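Local atomic coordinates of sulfite reductase [ferredoxin] (Mycobacterium tuberculosis, PDB entry 1ZJ8), a protein that catalyses the six-electron reduction of sulfite to sulfide with electrons from ferredoxin, using a siroheme and a [4Fe-4S] cluster. Residues Met106-Ala120 with Leu166-Leu180. Sequence-based numbering, arbitrary orientation.
With SRM (siroheme), chain E.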
loop_
_atom_site.group_PDB
_atom_site.type_symbol
_atom_site.label_atom_id
_atom_site.label_comp_id
_atom_site.label_asym_id
_atom_site.label_seq_id
_atom_site.Cartn_x
_atom_site.Cartn_y
_atom_site.Cartn_z
ATOM N N MET A 106 13.376 1.569 9.957
ATOM C CA MET A 106 11.976 1.812 9.702
ATOM C C MET A 106 11.229 0.697 10.450
ATOM O O MET A 106 11.606 -0.480 10.359
ATOM C CB MET A 106 11.677 1.721 8.203
ATOM C CG MET A 106 10.208 2.003 7.815
ATOM S SD MET A 106 9.045 0.602 8.046
ATOM C CE MET A 106 9.325 -0.306 6.513
ATOM N N MET A 107 10.184 1.054 11.194
ATOM C CA MET A 107 9.324 0.048 11.812
ATOM C C MET A 107 7.867 0.222 11.361
ATOM O O MET A 107 7.327 1.328 11.399
ATOM C CB MET A 107 9.433 0.092 13.325
ATOM C CG MET A 107 8.719 -1.079 13.993
ATOM S SD MET A 107 8.922 -1.119 15.803
ATOM C CE MET A 107 7.876 0.228 16.304
ATOM N N ARG A 108 7.249 -0.884 10.948
ATOM C CA ARG A 108 5.950 -0.885 10.272
ATOM C C ARG A 108 4.912 -1.558 11.152
ATOM O O ARG A 108 5.042 -2.735 11.487
ATOM C CB ARG A 108 6.063 -1.653 8.940
ATOM C CG ARG A 108 4.774 -1.733 8.096
ATOM C CD ARG A 108 4.979 -2.520 6.785
ATOM N NE ARG A 108 5.842 -1.810 5.838
ATOM C CZ ARG A 108 6.170 -2.257 4.624
ATOM N NH1 ARG A 108 5.725 -3.419 4.160
ATOM N NH2 ARG A 108 6.948 -1.536 3.843
ATOM N N VAL A 109 3.874 -0.815 11.511
ATOM C CA VAL A 109 2.826 -1.361 12.347
ATOM C C VAL A 109 1.735 -1.956 11.477
ATOM O O VAL A 109 1.223 -1.291 10.578
ATOM C CB VAL A 109 2.213 -0.297 13.266
ATOM C CG1 VAL A 109 1.212 -0.936 14.218
ATOM C CG2 VAL A 109 3.316 0.430 14.055
ATOM N N ARG A 110 1.389 -3.213 11.758
ATOM C CA ARG A 110 0.369 -3.946 11.014
ATOM C C ARG A 110 -1.045 -3.534 11.444
ATOM O O ARG A 110 -1.404 -3.691 12.622
ATOM C CB ARG A 110 0.567 -5.431 11.273
ATOM C CG ARG A 110 -0.198 -6.319 10.355
ATOM C CD ARG A 110 -0.348 -7.725 10.899
ATOM N NE ARG A 110 -1.124 -8.493 9.939
ATOM C CZ ARG A 110 -0.608 -9.140 8.902
ATOM N NH1 ARG A 110 0.705 -9.201 8.715
ATOM N NH2 ARG A 110 -1.409 -9.771 8.056
ATOM N N CYS A 111 -1.834 -3.012 10.503
ATOM C CA CYS A 111 -3.188 -2.554 10.782
ATOM C C CYS A 111 -4.215 -3.145 9.818
ATOM O O CYS A 111 -4.826 -2.421 9.012
ATOM C CB CYS A 111 -3.253 -1.039 10.666
ATOM S SG CYS A 111 -2.126 -0.173 11.731
ATOM N N ASP A 112 -4.439 -4.448 9.921
ATOM C CA ASP A 112 -5.362 -5.121 9.015
ATOM C C ASP A 112 -6.688 -4.384 9.031
ATOM O O ASP A 112 -7.191 -4.015 10.099
ATOM C CB ASP A 112 -5.502 -6.599 9.373
ATOM C CG ASP A 112 -4.153 -7.316 9.327
ATOM O OD1 ASP A 112 -3.900 -8.031 8.342
ATOM O OD2 ASP A 112 -3.312 -7.104 10.239
ATOM N N GLY A 113 -7.204 -4.119 7.834
ATOM C CA GLY A 113 -8.440 -3.365 7.648
ATOM C C GLY A 113 -8.399 -1.897 8.055
ATOM O O GLY A 113 -9.454 -1.245 8.116
ATOM N N GLY A 114 -7.192 -1.388 8.350
ATOM C CA GLY A 114 -6.977 0.004 8.786
ATOM C C GLY A 114 -7.515 0.379 10.157
ATOM O O GLY A 114 -7.332 1.497 10.591
ATOM N N ALA A 115 -8.123 -0.563 10.871
ATOM C CA ALA A 115 -9.068 -0.225 11.936
ATOM C C ALA A 115 -8.415 -0.096 13.302
ATOM O O ALA A 115 -7.788 -1.031 13.744
ATOM C CB ALA A 115 -10.166 -1.272 11.981
ATOM N N LEU A 116 -8.606 1.046 13.970
ATOM C CA LEU A 116 -8.007 1.330 15.281
ATOM C C LEU A 116 -8.988 2.006 16.229
ATOM O O LEU A 116 -9.916 2.666 15.787
ATOM C CB LEU A 116 -6.811 2.266 15.144
ATOM C CG LEU A 116 -5.723 1.928 14.123
ATOM C CD1 LEU A 116 -4.752 3.094 13.960
ATOM C CD2 LEU A 116 -4.973 0.636 14.519
ATOM N N SER A 117 -8.765 1.842 17.534
ATOM C CA SER A 117 -9.533 2.555 18.546
ATOM C C SER A 117 -8.881 3.906 18.777
ATOM O O SER A 117 -7.807 4.172 18.258
ATOM C CB SER A 117 -9.585 1.770 19.863
ATOM O OG SER A 117 -8.311 1.692 20.498
ATOM N N ALA A 118 -9.520 4.754 19.563
ATOM C CA ALA A 118 -8.915 6.025 19.905
ATOM C C ALA A 118 -7.680 5.789 20.761
ATOM O O ALA A 118 -6.656 6.425 20.562
ATOM C CB ALA A 118 -9.911 6.894 20.636
ATOM N N ALA A 119 -7.780 4.854 21.707
ATOM C CA ALA A 119 -6.656 4.482 22.583
ATOM C C ALA A 119 -5.443 3.984 21.792
ATOM O O ALA A 119 -4.305 4.362 22.102
ATOM C CB ALA A 119 -7.096 3.427 23.586
ATOM N N ALA A 120 -5.690 3.148 20.784
ATOM C CA ALA A 120 -4.624 2.607 19.965
ATOM C C ALA A 120 -3.957 3.713 19.154
ATOM O O ALA A 120 -2.736 3.703 18.977
ATOM C CB ALA A 120 -5.163 1.503 19.044
ATOM N N LEU A 166 -2.176 -4.305 18.961
ATOM C CA LEU A 166 -1.407 -4.139 17.729
ATOM C C LEU A 166 -0.121 -4.958 17.735
ATOM O O LEU A 166 0.451 -5.232 18.781
ATOM C CB LEU A 166 -1.092 -2.656 17.503
ATOM C CG LEU A 166 -2.321 -1.772 17.232
ATOM C CD1 LEU A 166 -2.069 -0.334 17.644
ATOM C CD2 LEU A 166 -2.712 -1.852 15.760
ATOM N N GLN A 167 0.316 -5.339 16.541
ATOM C CA GLN A 167 1.497 -6.156 16.347
ATOM C C GLN A 167 2.219 -5.735 15.051
ATOM O O GLN A 167 1.677 -4.971 14.246
ATOM C CB GLN A 167 1.115 -7.640 16.300
ATOM C CG GLN A 167 -0.053 -8.003 15.357
ATOM C CD GLN A 167 -0.277 -9.532 15.239
ATOM O OE1 GLN A 167 0.662 -10.291 14.996
ATOM N NE2 GLN A 167 -1.522 -9.973 15.416
ATOM N N THR A 168 3.451 -6.214 14.874
ATOM C CA THR A 168 4.222 -5.944 13.668
ATOM C C THR A 168 4.463 -7.242 12.920
ATOM O O THR A 168 5.287 -7.294 12.009
ATOM C CB THR A 168 5.598 -5.234 13.982
ATOM O OG1 THR A 168 6.468 -6.079 14.763
ATOM C CG2 THR A 168 5.378 -3.927 14.737
ATOM N N THR A 169 3.731 -8.288 13.289
ATOM C CA THR A 169 3.991 -9.619 12.754
ATOM C C THR A 169 3.765 -9.722 11.240
ATOM O O THR A 169 2.695 -9.382 10.731
ATOM C CB THR A 169 3.102 -10.678 13.434
ATOM O OG1 THR A 169 3.197 -10.559 14.866
ATOM C CG2 THR A 169 3.495 -12.101 12.974
ATOM N N GLU A 170 4.779 -10.218 10.535
ATOM C CA GLU A 170 4.683 -10.480 9.100
ATOM C C GLU A 170 4.242 -9.214 8.360
ATOM O O GLU A 170 3.557 -9.288 7.332
ATOM C CB GLU A 170 3.754 -11.689 8.806
ATOM C CG GLU A 170 4.368 -13.083 9.142
ATOM C CD GLU A 170 3.350 -14.245 9.202
ATOM O OE1 GLU A 170 2.403 -14.191 10.016
ATOM O OE2 GLU A 170 3.516 -15.242 8.468
ATOM N N ALA A 171 4.654 -8.059 8.892
ATOM C CA ALA A 171 4.374 -6.760 8.268
ATOM C C ALA A 171 5.318 -6.571 7.090
ATOM O O ALA A 171 4.950 -5.963 6.081
ATOM C CB ALA A 171 4.546 -5.620 9.271
ATOM N N CYS A 172 6.544 -7.079 7.241
ATOM C CA CYS A 172 7.514 -7.214 6.139
ATOM C C CYS A 172 7.772 -8.728 5.937
ATOM O O CYS A 172 7.282 -9.553 6.704
ATOM C CB CYS A 172 8.837 -6.460 6.480
ATOM S SG CYS A 172 9.187 -4.729 5.805
ATOM N N GLY A 173 8.524 -9.085 4.900
ATOM C CA GLY A 173 9.009 -10.470 4.745
ATOM C C GLY A 173 8.340 -11.328 3.682
ATOM O O GLY A 173 7.421 -10.895 2.994
ATOM N N ASP A 174 8.815 -12.567 3.559
ATOM C CA ASP A 174 8.283 -13.545 2.593
ATOM C C ASP A 174 7.076 -14.312 3.178
ATOM O O ASP A 174 7.171 -15.508 3.513
ATOM C CB ASP A 174 9.401 -14.517 2.176
ATOM C CG ASP A 174 10.484 -13.853 1.306
ATOM O OD1 ASP A 174 10.484 -12.599 1.168
ATOM O OD2 ASP A 174 11.334 -14.602 0.751
ATOM N N CYS A 175 5.949 -13.591 3.276
ATOM C CA CYS A 175 4.787 -13.979 4.092
ATOM C C CYS A 175 3.642 -12.969 3.894
ATOM O O CYS A 175 3.841 -11.933 3.267
ATOM C CB CYS A 175 5.223 -13.988 5.548
ATOM S SG CYS A 175 6.168 -12.511 5.950
ATOM N N PRO A 176 2.435 -13.267 4.403
ATOM C CA PRO A 176 1.287 -12.353 4.184
ATOM C C PRO A 176 1.387 -10.993 4.872
ATOM O O PRO A 176 1.595 -10.901 6.096
ATOM C CB PRO A 176 0.077 -13.140 4.725
ATOM C CG PRO A 176 0.537 -14.568 4.808
ATOM C CD PRO A 176 2.016 -14.477 5.132
ATOM N N ARG A 177 1.226 -9.947 4.068
ATOM C CA ARG A 177 1.279 -8.577 4.555
ATOM C C ARG A 177 -0.099 -8.228 5.079
ATOM O O ARG A 177 -0.993 -9.067 5.043
ATOM C CB ARG A 177 1.690 -7.631 3.415
ATOM C CG ARG A 177 2.995 -8.021 2.703
ATOM C CD ARG A 177 4.117 -8.172 3.730
ATOM N NE ARG A 177 5.442 -8.376 3.153
ATOM C CZ ARG A 177 6.199 -7.419 2.623
ATOM N NH1 ARG A 177 5.772 -6.151 2.533
ATOM N NH2 ARG A 177 7.393 -7.748 2.145
ATOM N N VAL A 178 -0.265 -6.995 5.565
ATOM C CA VAL A 178 -1.593 -6.464 5.909
ATOM C C VAL A 178 -2.715 -6.940 4.979
ATOM O O VAL A 178 -2.589 -6.919 3.767
ATOM C CB VAL A 178 -1.662 -4.908 5.834
ATOM C CG1 VAL A 178 -1.423 -4.278 7.169
ATOM C CG2 VAL A 178 -0.728 -4.372 4.785
ATOM N N VAL A 179 -3.831 -7.325 5.566
ATOM C CA VAL A 179 -5.030 -7.538 4.805
ATOM C C VAL A 179 -5.761 -6.204 4.707
ATOM O O VAL A 179 -6.096 -5.606 5.734
ATOM C CB VAL A 179 -5.973 -8.523 5.521
ATOM C CG1 VAL A 179 -7.211 -8.798 4.644
ATOM C CG2 VAL A 179 -5.241 -9.815 5.908
ATOM N N LEU A 180 -6.024 -5.746 3.483
ATOM C CA LEU A 180 -6.735 -4.475 3.294
ATOM C C LEU A 180 -8.244 -4.634 3.583
ATOM O O LEU A 180 -8.822 -5.711 3.392
ATOM C CB LEU A 180 -6.479 -3.909 1.894
ATOM C CG LEU A 180 -5.022 -3.808 1.391
ATOM C CD1 LEU A 180 -4.973 -3.152 -0.002
ATOM C CD2 LEU A 180 -4.149 -3.058 2.357
HETATM FE FE SRM E . 6.673 -1.434 -0.863
HETATM C CHA SRM E . 9.934 -2.453 -0.861
HETATM C CHB SRM E . 7.553 1.336 0.802
HETATM C CHC SRM E . 3.558 -0.492 -0.826
HETATM C CHD SRM E . 6.268 -2.721 -4.043
HETATM N NA SRM E . 8.362 -0.801 0.000
HETATM C C1A SRM E . 9.572 -1.404 0.010
HETATM C C2A SRM E . 10.513 -0.854 1.037
HETATM C CMA SRM E . 10.485 -1.720 2.258
HETATM C CDA SRM E . 11.892 -0.609 0.490
HETATM C CEA SRM E . 13.000 -1.558 0.820
HETATM O O3A SRM E . 12.907 -2.731 0.447
HETATM O O4A SRM E . 13.993 -1.183 1.461
HETATM C C3A SRM E . 9.879 0.470 1.298
HETATM C CAA SRM E . 9.915 0.904 2.725
HETATM C CBA SRM E . 11.200 1.683 2.818
HETATM C CCA SRM E . 11.087 2.780 3.826
HETATM O O1A SRM E . 10.024 3.435 3.889
HETATM O O2A SRM E . 12.058 2.990 4.592
HETATM C C4A SRM E . 8.524 0.332 0.692
HETATM N NB SRM E . 5.730 0.065 -0.009
HETATM C C1B SRM E . 6.184 1.112 0.683
HETATM C C2B SRM E . 5.123 1.972 1.309
HETATM C CMB SRM E . 5.458 2.469 2.687
HETATM C CDB SRM E . 4.930 3.155 0.420
HETATM C CEB SRM E . 3.933 4.182 0.822
HETATM O O3B SRM E . 4.261 5.339 1.164
HETATM O O4B SRM E . 2.751 3.837 0.813
HETATM C C3B SRM E . 3.952 1.018 1.220
HETATM C CAB SRM E . 3.896 0.118 2.427
HETATM C CBB SRM E . 2.510 -0.393 2.682
HETATM C CCB SRM E . 2.536 -1.459 3.739
HETATM O O1B SRM E . 2.182 -1.213 4.890
HETATM O O2B SRM E . 2.880 -2.607 3.476
HETATM C C4B SRM E . 4.406 0.145 0.082
HETATM N NC SRM E . 5.271 -1.469 -2.193
HETATM C C1C SRM E . 3.973 -1.199 -1.945
HETATM C C2C SRM E . 3.154 -1.338 -3.057
HETATM C CDC SRM E . 1.745 -0.894 -3.264
HETATM C CEC SRM E . 0.603 -1.744 -2.866
HETATM O O3C SRM E . 0.797 -2.774 -2.181
HETATM O O4C SRM E . -0.509 -1.372 -3.267
HETATM C C3C SRM E . 3.977 -1.928 -3.969
HETATM C CAC SRM E . 3.436 -2.262 -5.321
HETATM C CBC SRM E . 2.429 -3.381 -5.486
HETATM C CCC SRM E . 3.166 -4.708 -5.482
HETATM O O1C SRM E . 3.681 -5.151 -4.420
HETATM O O2C SRM E . 3.253 -5.312 -6.582
HETATM C C4C SRM E . 5.222 -2.059 -3.411
HETATM N ND SRM E . 7.755 -2.682 -2.032
HETATM C C1D SRM E . 7.465 -2.895 -3.326
HETATM C C2D SRM E . 8.622 -3.357 -3.982
HETATM C CAD SRM E . 8.567 -4.265 -5.198
HETATM C CBD SRM E . 8.601 -5.747 -4.989
HETATM C CCD SRM E . 8.424 -6.738 -6.102
HETATM O O1D SRM E . 7.406 -7.464 -6.055
HETATM O O2D SRM E . 9.262 -6.829 -7.040
HETATM C C3D SRM E . 9.621 -3.412 -3.025
HETATM C CDD SRM E . 10.871 -4.243 -3.127
HETATM C CED SRM E . 10.889 -5.738 -2.898
HETATM O O3D SRM E . 9.931 -6.319 -2.386
HETATM O O4D SRM E . 11.869 -6.424 -3.219
HETATM C C4D SRM E . 9.071 -2.995 -1.824
#
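Arg110 reaches across to backbone carbonyls of 166-180 and illustrates how one buried arginine can tie a turn to the start of the strand that follows it. With CG anti to the backbone N (chi1 -167°) and the chain extended as far as NE, its NH1 bonds Thr169 O at 2.8 Å and Pro176 O at 3.2 Å, the latter nearly straight and in the guanidinium plane. Thr169 and Pro176 are thus joined through a single nitrogen. The same guanidinium also meets Asp112, whose OD2 forms a salt bridge with Arg110 NE at 2.6 Å, though the hydrogen bond in it is bent and weak. Asp112 OD1 in turn accepts a hydrogen bond from Val179 N at 2.9 Å, which comes from above the carboxylate plane, and Val179 O accepts one from Gly113 N.

Arg108 belongs to the siroheme pocket. Bent at chi3 (-69°), it lays one guanidinium face against a siroheme carboxylate, NH1 lying 3.0 Å from O2B, while Cys172 SG sits over the centre of the opposite face. Arg177 NH1 approaches at the edge; the nearby siroheme carboxylate probably offsets the two like charges. Gln145 fixes Arg108 NE, and Cys172 is linked covalently to Tyr80.

Apolar contacts lie at the other end, where Leu166 CD2 meets Leu116 CD2 at 3.6 Å and Leu166 CD1 packs on Ala120 CB.

Strand 104-109 runs between strands 79-83 and 144-149 in an antiparallel sheet, whereas 176-181 is an edge strand of a separate mixed sheet, so the contact joins the two beside the cofactor. Helix 196-206 packs on Asp112 and Val179, and helix 118-131 on Leu116 and Leu166.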